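Putative oxidoreductase (Bacteroides fragilis NCTC 9343, PDB 3EOF) binds flavin mononucleotide, probably acts as an FMN-dependent oxidoreductase of the nitroreductase family, and is assembled as a dimer. Local coordinates at residues 41-50 / 73-84; 96-104 / 240-248. All coordinates share one frame; numbering follows the deposited sequence.

Contact 1: 41-50 / 73-84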
# COMPACT_ATOMS: atom_id res chain seq x y z
N MSE A 41 8.15 -12.36 -4.57
CA MSE A 41 7.51 -13.38 -3.76
C MSE A 41 6.01 -13.41 -3.79
O MSE A 41 5.44 -14.45 -3.51
CB MSE A 41 7.95 -13.21 -2.32
CG MSE A 41 9.43 -13.39 -2.13
SE MSE A 41 10.01 -12.73 -0.44
CE MSE A 41 9.68 -14.26 0.69
N GLN A 42 5.38 -12.29 -4.11
CA GLN A 42 3.92 -12.15 -4.15
C GLN A 42 3.33 -12.51 -2.82
O GLN A 42 2.68 -13.53 -2.69
CB GLN A 42 3.28 -12.99 -5.25
CG GLN A 42 3.79 -12.63 -6.59
CD GLN A 42 3.05 -13.32 -7.68
OE1 GLN A 42 3.53 -14.32 -8.23
NE2 GLN A 42 1.87 -12.78 -8.04
N LEU A 43 3.47 -11.62 -1.86
CA LEU A 43 3.03 -11.89 -0.49
C LEU A 43 1.58 -11.52 -0.15
O LEU A 43 1.29 -10.84 0.87
CB LEU A 43 4.00 -11.17 0.45
CG LEU A 43 5.48 -11.50 0.29
CD1 LEU A 43 6.35 -10.47 1.06
CD2 LEU A 43 5.75 -12.91 0.71
N TYR A 44 0.68 -12.02 -0.98
CA TYR A 44 -0.72 -11.69 -0.89
C TYR A 44 -1.58 -12.78 -1.48
O TYR A 44 -1.13 -13.63 -2.26
CB TYR A 44 -1.01 -10.40 -1.69
CG TYR A 44 -0.37 -10.35 -3.07
CD1 TYR A 44 -0.98 -10.96 -4.15
CD2 TYR A 44 0.87 -9.75 -3.29
CE1 TYR A 44 -0.39 -10.94 -5.41
CE2 TYR A 44 1.47 -9.76 -4.56
CZ TYR A 44 0.80 -10.34 -5.61
OH TYR A 44 1.33 -10.33 -6.88
N SER A 45 -2.84 -12.74 -1.07
CA SER A 45 -3.89 -13.56 -1.62
C SER A 45 -5.05 -12.61 -1.72
O SER A 45 -5.12 -11.63 -1.00
CB SER A 45 -4.25 -14.73 -0.72
OG SER A 45 -3.26 -15.73 -0.83
N VAL A 46 -5.95 -12.91 -2.64
CA VAL A 46 -7.15 -12.14 -2.87
C VAL A 46 -8.33 -13.10 -2.75
O VAL A 46 -8.47 -14.07 -3.54
CB VAL A 46 -7.17 -11.52 -4.31
CG1 VAL A 46 -8.43 -10.60 -4.48
CG2 VAL A 46 -5.85 -10.76 -4.61
N VAL A 47 -9.19 -12.84 -1.76
CA VAL A 47 -10.41 -13.58 -1.66
C VAL A 47 -11.47 -12.81 -2.46
O VAL A 47 -11.72 -11.62 -2.22
CB VAL A 47 -10.88 -13.78 -0.21
CG1 VAL A 47 -12.12 -14.59 -0.22
CG2 VAL A 47 -9.81 -14.48 0.59
N VAL A 48 -12.06 -13.51 -3.43
CA VAL A 48 -13.12 -13.00 -4.31
C VAL A 48 -14.46 -13.50 -3.77
O VAL A 48 -14.70 -14.69 -3.71
CB VAL A 48 -12.93 -13.48 -5.77
CG1 VAL A 48 -14.10 -13.00 -6.67
CG2 VAL A 48 -11.54 -13.02 -6.32
N THR A 49 -15.29 -12.54 -3.32
CA THR A 49 -16.64 -12.74 -2.83
C THR A 49 -17.71 -12.24 -3.81
O THR A 49 -17.85 -11.06 -4.07
CB THR A 49 -16.77 -12.01 -1.52
OG1 THR A 49 -15.80 -12.57 -0.62
CG2 THR A 49 -18.19 -12.08 -0.95
N ARG A 50 -18.47 -13.17 -4.35
CA ARG A 50 -19.54 -12.88 -5.31
C ARG A 50 -20.90 -13.35 -4.78
O ARG A 50 -21.91 -12.74 -5.09
CB ARG A 50 -19.25 -13.60 -6.63
CG ARG A 50 -18.07 -13.09 -7.41
CD ARG A 50 -17.97 -13.95 -8.61
NE ARG A 50 -17.02 -13.53 -9.62
CZ ARG A 50 -17.27 -12.65 -10.58
NH1 ARG A 50 -18.42 -11.99 -10.61
NH2 ARG A 50 -16.32 -12.37 -11.46
N VAL A 73 -18.98 -7.74 -6.97
CA VAL A 73 -17.72 -8.32 -6.48
C VAL A 73 -17.18 -7.52 -5.30
O VAL A 73 -17.16 -6.28 -5.32
CB VAL A 73 -16.64 -8.36 -7.62
CG1 VAL A 73 -15.38 -8.94 -7.10
CG2 VAL A 73 -17.17 -9.15 -8.85
N VAL A 74 -16.77 -8.26 -4.27
CA VAL A 74 -16.09 -7.75 -3.08
C VAL A 74 -14.78 -8.51 -3.04
O VAL A 74 -14.76 -9.74 -3.06
CB VAL A 74 -16.91 -7.97 -1.78
CG1 VAL A 74 -16.18 -7.40 -0.56
CG2 VAL A 74 -18.27 -7.33 -1.94
N LEU A 75 -13.68 -7.76 -3.05
CA LEU A 75 -12.34 -8.34 -3.04
C LEU A 75 -11.66 -8.00 -1.77
O LEU A 75 -11.53 -6.83 -1.46
CB LEU A 75 -11.51 -7.79 -4.16
CG LEU A 75 -11.97 -8.03 -5.59
CD1 LEU A 75 -11.03 -7.27 -6.50
CD2 LEU A 75 -12.01 -9.54 -5.93
N THR A 76 -11.27 -9.03 -1.00
CA THR A 76 -10.51 -8.88 0.24
C THR A 76 -9.05 -9.19 -0.09
O THR A 76 -8.71 -10.35 -0.37
CB THR A 76 -11.04 -9.78 1.36
OG1 THR A 76 -12.43 -9.49 1.59
CG2 THR A 76 -10.24 -9.59 2.66
N PHE A 77 -8.23 -8.13 -0.13
CA PHE A 77 -6.78 -8.24 -0.34
C PHE A 77 -6.07 -8.58 0.98
O PHE A 77 -6.06 -7.80 1.93
CB PHE A 77 -6.25 -6.96 -0.94
CG PHE A 77 -6.80 -6.67 -2.30
CD1 PHE A 77 -7.97 -5.93 -2.45
CD2 PHE A 77 -6.15 -7.13 -3.43
CE1 PHE A 77 -8.47 -5.65 -3.67
CE2 PHE A 77 -6.65 -6.87 -4.66
CZ PHE A 77 -7.84 -6.11 -4.78
N CYS A 78 -5.48 -9.77 1.03
CA CYS A 78 -4.80 -10.27 2.21
C CYS A 78 -3.28 -10.38 2.09
O CYS A 78 -2.75 -10.86 1.07
CB CYS A 78 -5.32 -11.68 2.51
SG CYS A 78 -7.08 -11.75 2.65
N ALA A 79 -2.61 -9.90 3.14
CA ALA A 79 -1.17 -10.09 3.34
C ALA A 79 -1.07 -11.61 3.50
O ALA A 79 -1.84 -12.19 4.22
CB ALA A 79 -0.72 -9.37 4.61
N ASP A 80 -0.14 -12.26 2.81
CA ASP A 80 -0.06 -13.72 2.87
C ASP A 80 1.39 -14.17 2.80
O ASP A 80 2.04 -14.07 1.75
CB ASP A 80 -0.87 -14.31 1.72
CG ASP A 80 -0.96 -15.84 1.72
OD1 ASP A 80 -0.04 -16.49 2.19
OD2 ASP A 80 -1.96 -16.37 1.17
N PHE A 81 1.90 -14.58 3.95
CA PHE A 81 3.21 -15.24 4.04
C PHE A 81 3.03 -16.76 4.16
O PHE A 81 4.00 -17.52 4.06
CB PHE A 81 4.08 -14.70 5.20
CG PHE A 81 5.28 -13.95 4.73
CD1 PHE A 81 6.31 -14.65 4.12
CD2 PHE A 81 5.40 -12.61 4.92
CE1 PHE A 81 7.46 -13.99 3.68
CE2 PHE A 81 6.54 -11.95 4.51
CZ PHE A 81 7.56 -12.64 3.87
N ARG A 82 1.78 -17.20 4.29
CA ARG A 82 1.46 -18.60 4.44
C ARG A 82 1.84 -19.41 3.22
O ARG A 82 2.45 -20.48 3.34
CB ARG A 82 -0.02 -18.80 4.70
CG ARG A 82 -0.37 -20.27 4.91
CD ARG A 82 -1.77 -20.41 5.36
NE ARG A 82 -2.05 -21.77 5.80
CZ ARG A 82 -1.89 -22.20 7.04
NH1 ARG A 82 -1.44 -21.41 8.00
NH2 ARG A 82 -2.16 -23.46 7.31
N ARG A 83 1.40 -18.95 2.05
CA ARG A 83 1.76 -19.66 0.83
C ARG A 83 3.28 -19.82 0.71
O ARG A 83 3.79 -20.92 0.45
CB ARG A 83 1.14 -18.99 -0.39
CG ARG A 83 1.47 -19.69 -1.72
CD ARG A 83 0.72 -19.04 -2.85
NE ARG A 83 1.03 -17.65 -2.84
CZ ARG A 83 0.21 -16.63 -2.57
NH1 ARG A 83 -1.09 -16.73 -2.42
NH2 ARG A 83 0.74 -15.43 -2.56
N PHE A 84 4.02 -18.74 0.91
CA PHE A 84 5.48 -18.85 0.85
C PHE A 84 6.05 -19.80 1.92
O PHE A 84 6.93 -20.57 1.64
CB PHE A 84 6.18 -17.49 0.98
CG PHE A 84 7.62 -17.55 0.62
CD1 PHE A 84 7.99 -17.76 -0.70
CD2 PHE A 84 8.61 -17.48 1.60
CE1 PHE A 84 9.33 -17.86 -1.08
CE2 PHE A 84 9.94 -17.57 1.25
CZ PHE A 84 10.31 -17.78 -0.11
O HOH W 1 3.93 -16.29 -2.41
O HOH W 2 -13.75 -11.00 -0.21
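Arg83, on the first turn of helix 82-89, sends its guanidinium group to the backbone at the start of strand 44-49. Its NH2 donates to Tyr44 O at 2.6 Å, nearly straight (161°) and within the guanidinium plane, and weakly to Gln42 O; NH1 reaches Ser45 OG at 2.9 Å, again weakly. The long chain suits this task because it can bend at chi3 (55°) and bring its edge to several acceptors. Asp80 works beside it: OD2 takes a very short bond from Ser45 OG, 2.5 Å, while OD1 uses its syn lone pair to accept Arg83 N, capping the helix. Tyr183 of the second subunit also bonds to Asp80 OD2, and Tyr186 of that subunit to Arg83 NH1.

Asp80 N also donates to Leu43 O at 2.8 Å, and from Tyr44 opposite Ala79 the antiparallel ladder runs on. Ser45 with Cys78, Val47 with Thr76 and Thr49 with Val74 are hydrogen-bonded pairs, each joined by two backbone bonds. A water donates to Val47 O and Thr49 OG1 and also bonds Thr76 OG1. Val46, Val48, Leu75 and Phe77 share the face turned to helices 22-32 and 100-123, with Leu75 CD2 lying 3.5 Å from Val48 CG2. Beta-branched valines fit the extended backbone and fill this layer. Leu43 CD2 sits over a face of the Phe81 ring, 3.7 Å from its centroid, and selenomethionine Met41 lays CE over Phe84, 3.5 Å from that centroid.

Val46 to Val48 also pair in parallel with a strand of the second subunit, continuing the sheet across the dimer. Asp80 and Arg83 form a long salt bridge without a directed hydrogen bond; their buried charges probably stabilise each other and fix the strand that follows FMN-binding Thr37.

Contact 2: 96-104 / 240-248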
# COMPACT_ATOMS: atom_id res chain seq x y z
N GLY A 96 11.24 -17.59 8.53
CA GLY A 96 11.16 -16.75 9.72
C GLY A 96 10.37 -15.49 9.47
O GLY A 96 10.88 -14.36 9.62
N TYR A 97 9.10 -15.69 9.10
CA TYR A 97 8.20 -14.61 8.69
C TYR A 97 7.03 -14.34 9.63
O TYR A 97 6.18 -13.53 9.33
CB TYR A 97 7.75 -14.87 7.28
CG TYR A 97 8.96 -15.12 6.35
CD1 TYR A 97 9.85 -14.10 6.06
CD2 TYR A 97 9.17 -16.36 5.75
CE1 TYR A 97 10.97 -14.30 5.21
CE2 TYR A 97 10.29 -16.58 4.88
CZ TYR A 97 11.19 -15.56 4.65
OH TYR A 97 12.27 -15.74 3.80
N GLY A 98 7.05 -14.94 10.81
CA GLY A 98 6.01 -14.73 11.79
C GLY A 98 6.38 -13.59 12.68
O GLY A 98 6.44 -13.73 13.92
N ASN A 99 6.59 -12.44 12.05
CA ASN A 99 7.01 -11.23 12.74
C ASN A 99 6.44 -9.97 12.09
O ASN A 99 5.89 -10.02 11.00
CB ASN A 99 8.52 -11.22 12.86
CG ASN A 99 9.16 -11.56 11.58
OD1 ASN A 99 9.10 -10.77 10.64
ND2 ASN A 99 9.78 -12.73 11.51
N LEU A 100 6.47 -8.87 12.83
CA LEU A 100 5.87 -7.62 12.37
C LEU A 100 6.47 -7.11 11.07
O LEU A 100 5.76 -6.61 10.20
CB LEU A 100 5.98 -6.56 13.46
CG LEU A 100 5.39 -5.19 13.16
CD1 LEU A 100 3.90 -5.33 12.95
CD2 LEU A 100 5.73 -4.22 14.29
N MSE A 101 7.79 -7.21 10.95
CA MSE A 101 8.49 -6.75 9.76
C MSE A 101 7.95 -7.41 8.53
O MSE A 101 7.70 -6.75 7.53
CB MSE A 101 9.97 -7.07 9.85
CG MSE A 101 10.79 -6.58 8.66
SE MSE A 101 10.83 -4.56 8.45
CE MSE A 101 12.17 -4.55 6.98
N SER A 102 7.78 -8.73 8.61
CA SER A 102 7.31 -9.56 7.51
C SER A 102 5.86 -9.23 7.23
O SER A 102 5.45 -9.21 6.08
CB SER A 102 7.50 -11.05 7.83
OG SER A 102 8.87 -11.37 7.95
N PHE A 103 5.08 -9.00 8.28
CA PHE A 103 3.70 -8.56 8.10
C PHE A 103 3.63 -7.26 7.34
O PHE A 103 2.83 -7.11 6.42
CB PHE A 103 2.94 -8.39 9.46
CG PHE A 103 1.67 -7.58 9.32
CD1 PHE A 103 0.54 -8.13 8.70
CD2 PHE A 103 1.65 -6.22 9.66
CE1 PHE A 103 -0.62 -7.36 8.49
CE2 PHE A 103 0.49 -5.46 9.48
CZ PHE A 103 -0.64 -6.03 8.89
N LEU A 104 4.46 -6.30 7.71
CA LEU A 104 4.48 -5.04 6.99
C LEU A 104 4.94 -5.23 5.55
O LEU A 104 4.42 -4.59 4.65
CB LEU A 104 5.32 -4.00 7.71
CG LEU A 104 5.40 -2.63 7.03
CD1 LEU A 104 4.04 -1.99 6.84
CD2 LEU A 104 6.39 -1.70 7.81
N VAL A 240 -4.83 -9.33 16.91
CA VAL A 240 -5.15 -10.12 15.74
C VAL A 240 -3.88 -10.51 15.01
O VAL A 240 -3.78 -11.63 14.49
CB VAL A 240 -6.15 -9.40 14.82
CG1 VAL A 240 -6.49 -10.24 13.59
CG2 VAL A 240 -7.41 -9.11 15.60
N LEU A 241 -2.89 -9.62 14.99
CA LEU A 241 -1.61 -9.95 14.36
C LEU A 241 -0.97 -11.13 15.10
O LEU A 241 -0.41 -12.05 14.49
CB LEU A 241 -0.69 -8.74 14.39
CG LEU A 241 -0.85 -7.65 13.34
CD1 LEU A 241 -0.09 -6.42 13.84
CD2 LEU A 241 -0.33 -8.12 12.01
N ARG A 242 -1.11 -11.13 16.43
CA ARG A 242 -0.58 -12.20 17.27
C ARG A 242 -1.27 -13.54 16.92
O ARG A 242 -0.63 -14.56 16.64
CB ARG A 242 -0.79 -11.83 18.75
CG ARG A 242 -0.33 -12.89 19.76
CD ARG A 242 -0.15 -12.31 21.21
NE ARG A 242 0.59 -11.03 21.21
CZ ARG A 242 0.09 -9.84 21.57
NH1 ARG A 242 -1.16 -9.70 22.03
NH2 ARG A 242 0.88 -8.76 21.50
N ARG A 243 -2.59 -13.47 16.87
CA ARG A 243 -3.45 -14.61 16.61
C ARG A 243 -3.11 -15.18 15.24
O ARG A 243 -3.15 -16.40 15.02
CB ARG A 243 -4.89 -14.11 16.71
CG ARG A 243 -5.82 -15.01 17.44
CD ARG A 243 -6.65 -14.22 18.47
NE ARG A 243 -7.59 -13.27 17.88
CZ ARG A 243 -8.27 -12.33 18.56
NH1 ARG A 243 -8.09 -12.13 19.87
NH2 ARG A 243 -9.12 -11.54 17.90
N GLN A 244 -2.75 -14.32 14.31
CA GLN A 244 -2.40 -14.77 12.94
C GLN A 244 -0.92 -15.10 12.74
O GLN A 244 -0.47 -15.34 11.59
CB GLN A 244 -2.83 -13.74 11.90
CG GLN A 244 -4.33 -13.53 11.79
CD GLN A 244 -5.13 -14.81 11.63
OE1 GLN A 244 -5.62 -15.37 12.61
NE2 GLN A 244 -5.28 -15.25 10.43
N GLY A 245 -0.18 -15.10 13.83
CA GLY A 245 1.21 -15.42 13.86
C GLY A 245 2.19 -14.42 13.31
O GLY A 245 3.31 -14.80 12.94
N PHE A 246 1.79 -13.15 13.24
CA PHE A 246 2.71 -12.13 12.75
C PHE A 246 3.42 -11.43 13.89
O PHE A 246 4.12 -10.45 13.70
CB PHE A 246 2.01 -11.14 11.83
CG PHE A 246 1.84 -11.65 10.45
CD1 PHE A 246 2.95 -11.85 9.63
CD2 PHE A 246 0.58 -11.88 9.93
CE1 PHE A 246 2.80 -12.29 8.29
CE2 PHE A 246 0.42 -12.28 8.62
CZ PHE A 246 1.54 -12.49 7.80
N MSE A 247 3.24 -11.96 15.08
CA MSE A 247 4.01 -11.57 16.23
C MSE A 247 3.72 -12.49 17.36
O MSE A 247 2.73 -13.23 17.34
CB MSE A 247 3.79 -10.15 16.65
CG MSE A 247 2.40 -9.67 16.58
SE MSE A 247 2.61 -7.75 16.77
CE MSE A 247 2.78 -7.74 18.80
N ASP A 248 4.63 -12.51 18.33
CA ASP A 248 4.50 -13.36 19.49
C ASP A 248 3.57 -12.75 20.55
O ASP A 248 3.44 -11.53 20.70
CB ASP A 248 5.89 -13.76 20.01
CG ASP A 248 6.50 -14.92 19.22
OD1 ASP A 248 5.82 -15.45 18.30
OD2 ASP A 248 7.65 -15.33 19.52
OXT ASP A 248 2.87 -13.48 21.25
O HOH W 3 5.90 -15.65 15.42
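Leu241 pushes its CD2 methyl onto the Phe103 ring, 3.3 Å from the centroid and 9° off the ring normal. A branched leucine suits the spot because one methyl presses on the flat ring while CD1 meets Leu100 CD1 at 4.2 Å. Phe103 extends from the first turn of helix 100-123 with CG anti to the backbone N (chi1 164°), which brings it toward helix 227-243. Its ring also turns an edge to the face of Phe246, with centroids 5.4 Å apart and planes at 60°. The base of the same side chain lies over that face too: Phe103 CB is 3.5 Å from Phe246 CD1.

Gly245, with positive phi, is the C-prime residue of a Schellman motif in which Phe246 N bonds to Leu241 O and Gly245 N to Arg242 O, turning the chain so that Phe246 can wedge against the 96-104 segment. There Gly98, centre of an inverse gamma turn, brings its bare CA near Gly245 O. Asn99 caps helix 100-123, its OD1 accepting Ser102 N at 3.2 Å and Ser102 OG at 2.8 Å.

Phe152 of strand 151-160 packs against Phe103, Leu241 and Phe246. With no direct hydrogen bond between the two segments, their attachment rests chiefly on interlocking apolar shapes, while Asn99 caps the start of one helix and the Schellman turn closes the end of the other.

Overall arrangement
Both contacts are largely buried, but they belong to different layers. Contact 1 joins two neighbouring strands of the central sheet nearer the middle of the chain, through backbone bonds and a buried charge cluster; contact 2 lies farther out, where the end of helix 227-243 and the C-terminal tail dock on the start of helix 100-123 by side-chain fit. Helix 100-123 links them, since its later turns cover the Tyr44, Leu75 and Phe77 side chains of contact 1. The two also meet directly: Phe81 stacks on Tyr97 and touches Phe246. Each reaches the second subunit, contact 1 along a strand and contact 2 around a helix start, where Gly96 and Met101 bond to Asn230 and Ser234 of that subunit.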